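Local coordinates for Lin0012 protein (PDB 3K17) that probably phosphorylates phosphomevalonate with ATP in the mevalonate route to isopentenyl diphosphate, as a member of the GHMP kinase family, at residues 140-152 against 192-205. Residues are numbered along the deposited sequence; the frame is centred on the assembly and turned at random.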
loop_
_atom_site.group_PDB
_atom_site.type_symbol
_atom_site.label_atom_id
_atom_site.label_comp_id
_atom_site.label_asym_id
_atom_site.label_seq_id
_atom_site.Cartn_x
_atom_site.Cartn_y
_atom_site.Cartn_z
ATOM N N SER A 140 -12.656 13.253 41.179
ATOM C CA SER A 140 -13.891 12.565 41.544
ATOM C C SER A 140 -14.063 11.257 40.788
ATOM O O SER A 140 -13.515 11.080 39.696
ATOM C CB SER A 140 -15.096 13.450 41.250
ATOM O OG SER A 140 -15.241 13.634 39.855
HETATM N N MSE A 141 -14.843 10.347 41.361
HETATM C CA MSE A 141 -15.079 9.066 40.710
HETATM C C MSE A 141 -15.854 9.256 39.412
HETATM O O MSE A 141 -15.660 8.511 38.449
HETATM C CB MSE A 141 -15.858 8.117 41.617
HETATM C CG MSE A 141 -16.000 6.725 41.012
HETATM SE SE MSE A 141 -16.759 5.454 42.228
HETATM C CE MSE A 141 -15.417 5.575 43.625
ATOM N N LEU A 142 -16.733 10.254 39.385
ATOM C CA LEU A 142 -17.526 10.510 38.189
ATOM C C LEU A 142 -16.652 11.000 37.037
ATOM O O LEU A 142 -16.899 10.664 35.881
ATOM C CB LEU A 142 -18.625 11.531 38.478
ATOM C CG LEU A 142 -19.422 12.004 37.263
ATOM C CD1 LEU A 142 -20.050 10.805 36.550
ATOM C CD2 LEU A 142 -20.500 12.994 37.716
ATOM N N LYS A 143 -15.642 11.804 37.344
ATOM C CA LYS A 143 -14.755 12.287 36.296
ATOM C C LYS A 143 -13.935 11.100 35.770
ATOM O O LYS A 143 -13.675 11.005 34.571
ATOM C CB LYS A 143 -13.832 13.392 36.822
ATOM C CG LYS A 143 -14.546 14.706 37.137
ATOM C CD LYS A 143 -13.556 15.789 37.578
ATOM C CE LYS A 143 -14.255 17.070 38.046
ATOM N NZ LYS A 143 -14.928 17.815 36.944
ATOM N N LYS A 144 -13.539 10.197 36.660
ATOM C CA LYS A 144 -12.779 9.021 36.241
ATOM C C LYS A 144 -13.655 8.144 35.345
ATOM O O LYS A 144 -13.180 7.568 34.367
ATOM C CB LYS A 144 -12.283 8.241 37.462
ATOM C CG LYS A 144 -11.299 9.047 38.306
ATOM C CD LYS A 144 -10.537 8.208 39.319
ATOM C CE LYS A 144 -11.432 7.724 40.451
ATOM N NZ LYS A 144 -10.654 6.936 41.444
ATOM N N PHE A 145 -14.944 8.055 35.660
ATOM C CA PHE A 145 -15.831 7.262 34.828
ATOM C C PHE A 145 -15.844 7.855 33.423
ATOM O O PHE A 145 -15.804 7.125 32.437
ATOM C CB PHE A 145 -17.265 7.266 35.359
ATOM C CG PHE A 145 -18.267 6.802 34.349
ATOM C CD1 PHE A 145 -18.415 5.446 34.063
ATOM C CD2 PHE A 145 -19.017 7.727 33.625
ATOM C CE1 PHE A 145 -19.293 5.019 33.070
ATOM C CE2 PHE A 145 -19.899 7.304 32.628
ATOM C CZ PHE A 145 -20.034 5.945 32.352
ATOM N N LYS A 146 -15.920 9.182 33.343
ATOM C CA LYS A 146 -15.952 9.872 32.059
ATOM C C LYS A 146 -14.691 9.605 31.230
ATOM O O LYS A 146 -14.772 9.408 30.026
ATOM C CB LYS A 146 -16.117 11.384 32.265
ATOM C CG LYS A 146 -17.471 11.818 32.819
ATOM C CD LYS A 146 -17.510 13.333 32.955
ATOM C CE LYS A 146 -18.819 13.831 33.547
ATOM N NZ LYS A 146 -18.808 15.320 33.682
ATOM N N LEU A 147 -13.529 9.630 31.869
ATOM C CA LEU A 147 -12.286 9.356 31.155
ATOM C C LEU A 147 -12.336 7.916 30.632
ATOM O O LEU A 147 -12.083 7.664 29.460
ATOM C CB LEU A 147 -11.085 9.525 32.088
ATOM C CG LEU A 147 -10.755 10.946 32.558
ATOM C CD1 LEU A 147 -9.696 10.887 33.650
ATOM C CD2 LEU A 147 -10.273 11.790 31.377
ATOM N N ALA A 148 -12.686 6.983 31.514
ATOM C CA ALA A 148 -12.763 5.572 31.162
ATOM C C ALA A 148 -13.814 5.294 30.088
ATOM O O ALA A 148 -13.598 4.462 29.193
ATOM C CB ALA A 148 -13.053 4.741 32.412
ATOM N N ALA A 149 -14.947 5.986 30.176
ATOM C CA ALA A 149 -16.029 5.811 29.212
ATOM C C ALA A 149 -15.661 6.333 27.819
ATOM O O ALA A 149 -15.938 5.674 26.811
ATOM C CB ALA A 149 -17.295 6.507 29.711
ATOM N N LEU A 150 -15.058 7.519 27.760
ATOM C CA LEU A 150 -14.645 8.088 26.477
ATOM C C LEU A 150 -13.615 7.162 25.843
ATOM O O LEU A 150 -13.681 6.866 24.657
ATOM C CB LEU A 150 -14.011 9.468 26.663
ATOM C CG LEU A 150 -14.929 10.649 26.990
ATOM C CD1 LEU A 150 -14.108 11.920 27.165
ATOM C CD2 LEU A 150 -15.938 10.825 25.864
ATOM N N SER A 151 -12.656 6.717 26.648
ATOM C CA SER A 151 -11.603 5.827 26.171
ATOM C C SER A 151 -12.191 4.561 25.560
ATOM O O SER A 151 -11.922 4.225 24.406
ATOM C CB SER A 151 -10.670 5.439 27.327
ATOM O OG SER A 151 -9.644 4.549 26.897
ATOM N N HIS A 152 -13.008 3.871 26.345
ATOM C CA HIS A 152 -13.602 2.618 25.922
ATOM C C HIS A 152 -14.560 2.717 24.737
ATOM O O HIS A 152 -14.565 1.840 23.877
ATOM C CB HIS A 152 -14.303 1.953 27.112
ATOM C CG HIS A 152 -14.625 0.507 26.894
ATOM N ND1 HIS A 152 -15.733 0.085 26.189
ATOM C CD2 HIS A 152 -13.972 -0.617 27.275
ATOM C CE1 HIS A 152 -15.750 -1.237 26.148
ATOM N NE2 HIS A 152 -14.691 -1.687 26.798
ATOM N N LEU A 192 -11.121 17.771 26.014
ATOM C CA LEU A 192 -11.332 16.763 27.033
ATOM C C LEU A 192 -11.658 17.479 28.355
ATOM O O LEU A 192 -12.483 17.013 29.145
ATOM C CB LEU A 192 -10.065 15.922 27.185
ATOM C CG LEU A 192 -10.094 14.816 28.236
ATOM C CD1 LEU A 192 -11.194 13.827 27.895
ATOM C CD2 LEU A 192 -8.738 14.132 28.294
ATOM N N GLU A 193 -11.014 18.620 28.582
ATOM C CA GLU A 193 -11.241 19.387 29.807
ATOM C C GLU A 193 -12.692 19.838 29.901
ATOM O O GLU A 193 -13.269 19.873 30.985
ATOM C CB GLU A 193 -10.320 20.610 29.862
ATOM C CG GLU A 193 -10.485 21.432 31.138
ATOM C CD GLU A 193 -9.542 22.624 31.203
ATOM O OE1 GLU A 193 -9.469 23.373 30.206
ATOM O OE2 GLU A 193 -8.880 22.813 32.253
ATOM N N TRP A 194 -13.276 20.176 28.758
ATOM C CA TRP A 194 -14.664 20.612 28.706
ATOM C C TRP A 194 -15.584 19.441 29.046
ATOM O O TRP A 194 -16.602 19.607 29.719
ATOM C CB TRP A 194 -15.000 21.138 27.306
ATOM C CG TRP A 194 -16.406 21.632 27.172
ATOM C CD1 TRP A 194 -16.866 22.895 27.424
ATOM C CD2 TRP A 194 -17.550 20.854 26.813
ATOM N NE1 TRP A 194 -18.232 22.950 27.246
ATOM C CE2 TRP A 194 -18.676 21.710 26.871
ATOM C CE3 TRP A 194 -17.737 19.513 26.448
ATOM C CZ2 TRP A 194 -19.967 21.266 26.578
ATOM C CZ3 TRP A 194 -19.025 19.071 26.158
ATOM C CH2 TRP A 194 -20.122 19.949 26.224
ATOM N N PHE A 195 -15.222 18.254 28.569
ATOM C CA PHE A 195 -16.016 17.053 28.824
ATOM C C PHE A 195 -16.044 16.699 30.305
ATOM O O PHE A 195 -17.061 16.232 30.817
ATOM C CB PHE A 195 -15.445 15.861 28.037
ATOM C CG PHE A 195 -16.032 15.692 26.662
ATOM C CD1 PHE A 195 -17.373 15.350 26.505
ATOM C CD2 PHE A 195 -15.236 15.826 25.527
ATOM C CE1 PHE A 195 -17.917 15.135 25.239
ATOM C CE2 PHE A 195 -15.765 15.615 24.247
ATOM C CZ PHE A 195 -17.107 15.266 24.099
HETATM N N MSE A 196 -14.919 16.920 30.985
HETATM C CA MSE A 196 -14.794 16.604 32.405
HETATM C C MSE A 196 -15.614 17.524 33.298
HETATM O O MSE A 196 -16.125 17.101 34.333
HETATM C CB MSE A 196 -13.327 16.677 32.842
HETATM C CG MSE A 196 -12.417 15.626 32.219
HETATM SE SE MSE A 196 -13.026 13.805 32.540
HETATM C CE MSE A 196 -13.925 13.514 30.854
ATOM N N LYS A 197 -15.728 18.783 32.900
ATOM C CA LYS A 197 -16.469 19.762 33.685
ATOM C C LYS A 197 -17.939 19.852 33.316
ATOM O O LYS A 197 -18.755 20.312 34.110
ATOM C CB LYS A 197 -15.822 21.140 33.539
ATOM C CG LYS A 197 -14.430 21.205 34.137
ATOM C CD LYS A 197 -13.836 22.599 34.062
ATOM C CE LYS A 197 -12.480 22.631 34.756
ATOM N NZ LYS A 197 -11.865 23.984 34.734
ATOM N N GLU A 198 -18.283 19.411 32.115
ATOM C CA GLU A 198 -19.666 19.477 31.675
ATOM C C GLU A 198 -20.489 18.262 32.109
ATOM O O GLU A 198 -20.082 17.113 31.915
ATOM C CB GLU A 198 -19.717 19.605 30.151
ATOM C CG GLU A 198 -21.076 19.989 29.584
ATOM C CD GLU A 198 -21.417 21.453 29.820
ATOM O OE1 GLU A 198 -20.567 22.182 30.375
ATOM O OE2 GLU A 198 -22.533 21.872 29.440
ATOM N N PRO A 199 -21.652 18.499 32.732
ATOM C CA PRO A 199 -22.453 17.340 33.134
ATOM C C PRO A 199 -22.975 16.656 31.864
ATOM O O PRO A 199 -23.431 17.322 30.934
ATOM C CB PRO A 199 -23.570 17.961 33.982
ATOM C CG PRO A 199 -23.684 19.365 33.442
ATOM C CD PRO A 199 -22.240 19.756 33.233
ATOM N N TRP A 200 -22.886 15.335 31.814
ATOM C CA TRP A 200 -23.348 14.602 30.640
ATOM C C TRP A 200 -24.841 14.317 30.715
ATOM O O TRP A 200 -25.305 13.666 31.644
ATOM C CB TRP A 200 -22.586 13.280 30.519
ATOM C CG TRP A 200 -21.142 13.436 30.148
ATOM C CD1 TRP A 200 -20.412 14.596 30.121
ATOM C CD2 TRP A 200 -20.245 12.389 29.769
ATOM N NE1 TRP A 200 -19.114 14.331 29.749
ATOM C CE2 TRP A 200 -18.985 12.984 29.527
ATOM C CE3 TRP A 200 -20.383 11.001 29.611
ATOM C CZ2 TRP A 200 -17.866 12.239 29.135
ATOM C CZ3 TRP A 200 -19.267 10.257 29.222
ATOM C CH2 TRP A 200 -18.028 10.880 28.989
ATOM N N PRO A 201 -25.613 14.785 29.725
ATOM C CA PRO A 201 -27.050 14.514 29.789
ATOM C C PRO A 201 -27.433 13.041 29.879
ATOM O O PRO A 201 -26.802 12.176 29.260
ATOM C CB PRO A 201 -27.598 15.191 28.525
ATOM C CG PRO A 201 -26.386 15.405 27.653
ATOM C CD PRO A 201 -25.296 15.704 28.619
HETATM N N MSE A 202 -28.468 12.785 30.680
HETATM C CA MSE A 202 -29.034 11.455 30.900
HETATM C C MSE A 202 -28.230 10.486 31.747
HETATM O O MSE A 202 -28.769 9.495 32.239
HETATM C CB MSE A 202 -29.337 10.803 29.562
HETATM C CG MSE A 202 -30.424 11.507 28.801
HETATM SE SE MSE A 202 -30.623 10.782 27.048
HETATM C CE MSE A 202 -30.896 12.437 26.085
ATOM N N LEU A 203 -26.947 10.769 31.925
ATOM C CA LEU A 203 -26.095 9.886 32.701
ATOM C C LEU A 203 -26.480 9.801 34.172
ATOM O O LEU A 203 -26.676 10.813 34.834
ATOM C CB LEU A 203 -24.639 10.344 32.607
ATOM C CG LEU A 203 -23.655 9.522 33.439
ATOM C CD1 LEU A 203 -23.551 8.119 32.853
ATOM C CD2 LEU A 203 -22.286 10.207 33.457
ATOM N N GLN A 204 -26.593 8.580 34.676
ATOM C CA GLN A 204 -26.888 8.380 36.085
ATOM C C GLN A 204 -26.356 7.033 36.526
ATOM O O GLN A 204 -26.578 6.016 35.873
ATOM C CB GLN A 204 -28.390 8.452 36.379
ATOM C CG GLN A 204 -28.665 8.592 37.877
ATOM C CD GLN A 204 -30.142 8.547 38.238
ATOM O OE1 GLN A 204 -30.954 9.287 37.682
ATOM N NE2 GLN A 204 -30.491 7.681 39.182
ATOM N N ILE A 205 -25.641 7.035 37.639
ATOM C CA ILE A 205 -25.082 5.816 38.183
ATOM C C ILE A 205 -25.530 5.729 39.633
ATOM O O ILE A 205 -25.014 6.432 40.496
ATOM C CB ILE A 205 -23.543 5.832 38.091
ATOM C CG1 ILE A 205 -23.121 6.153 36.648
ATOM C CG2 ILE A 205 -22.981 4.493 38.525
ATOM C CD1 ILE A 205 -21.616 6.232 36.443
HETATM O O HOH W 1 -17.753 15.469 36.362
#
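Lys146 runs its chain, extended beyond CG, across one face of the Trp200 indole, CG standing over the six-membered ring in a CH-pi contact, and delivers NZ to the carboxy-terminal end of helix 192-197. There NZ donates to Glu198 O at 2.8 Å, from above the carbonyl plane, and more weakly to Met196 O and Phe195 O; a water bridges NZ and Met196 O. The same Met196 O takes a second lysine, Lys143 NZ at 3.0 Å, whose chain bends at its last torsion (chi4 -69°) to reach it. Two ammonium groups thus meet carbonyls where the helix dipole would probably welcome positive charge. Next to them selenomethionine Met196 is a knob in the hole formed by Lys143, Lys146, Leu147 and Leu150, its CE pressed tightly on Lys146 CB at 3.4 Å. The helices cross at 133° within the GHMP kinase fold, where 192-197 and the loop after it lead into strand 204-208, antiparallel to strand 172-176. One turn past Lys146, Leu150 CG meets the indole edge at Trp200 CH2 (3.7 Å); on the side facing the strand, Ile205 CD1 sits over the centre of the Phe145 ring, opposite Ala149 CB. Trp200 is itself positioned by NE1 donating to Phe195 O (3.0 Å) and by Phe178, edge-to-face.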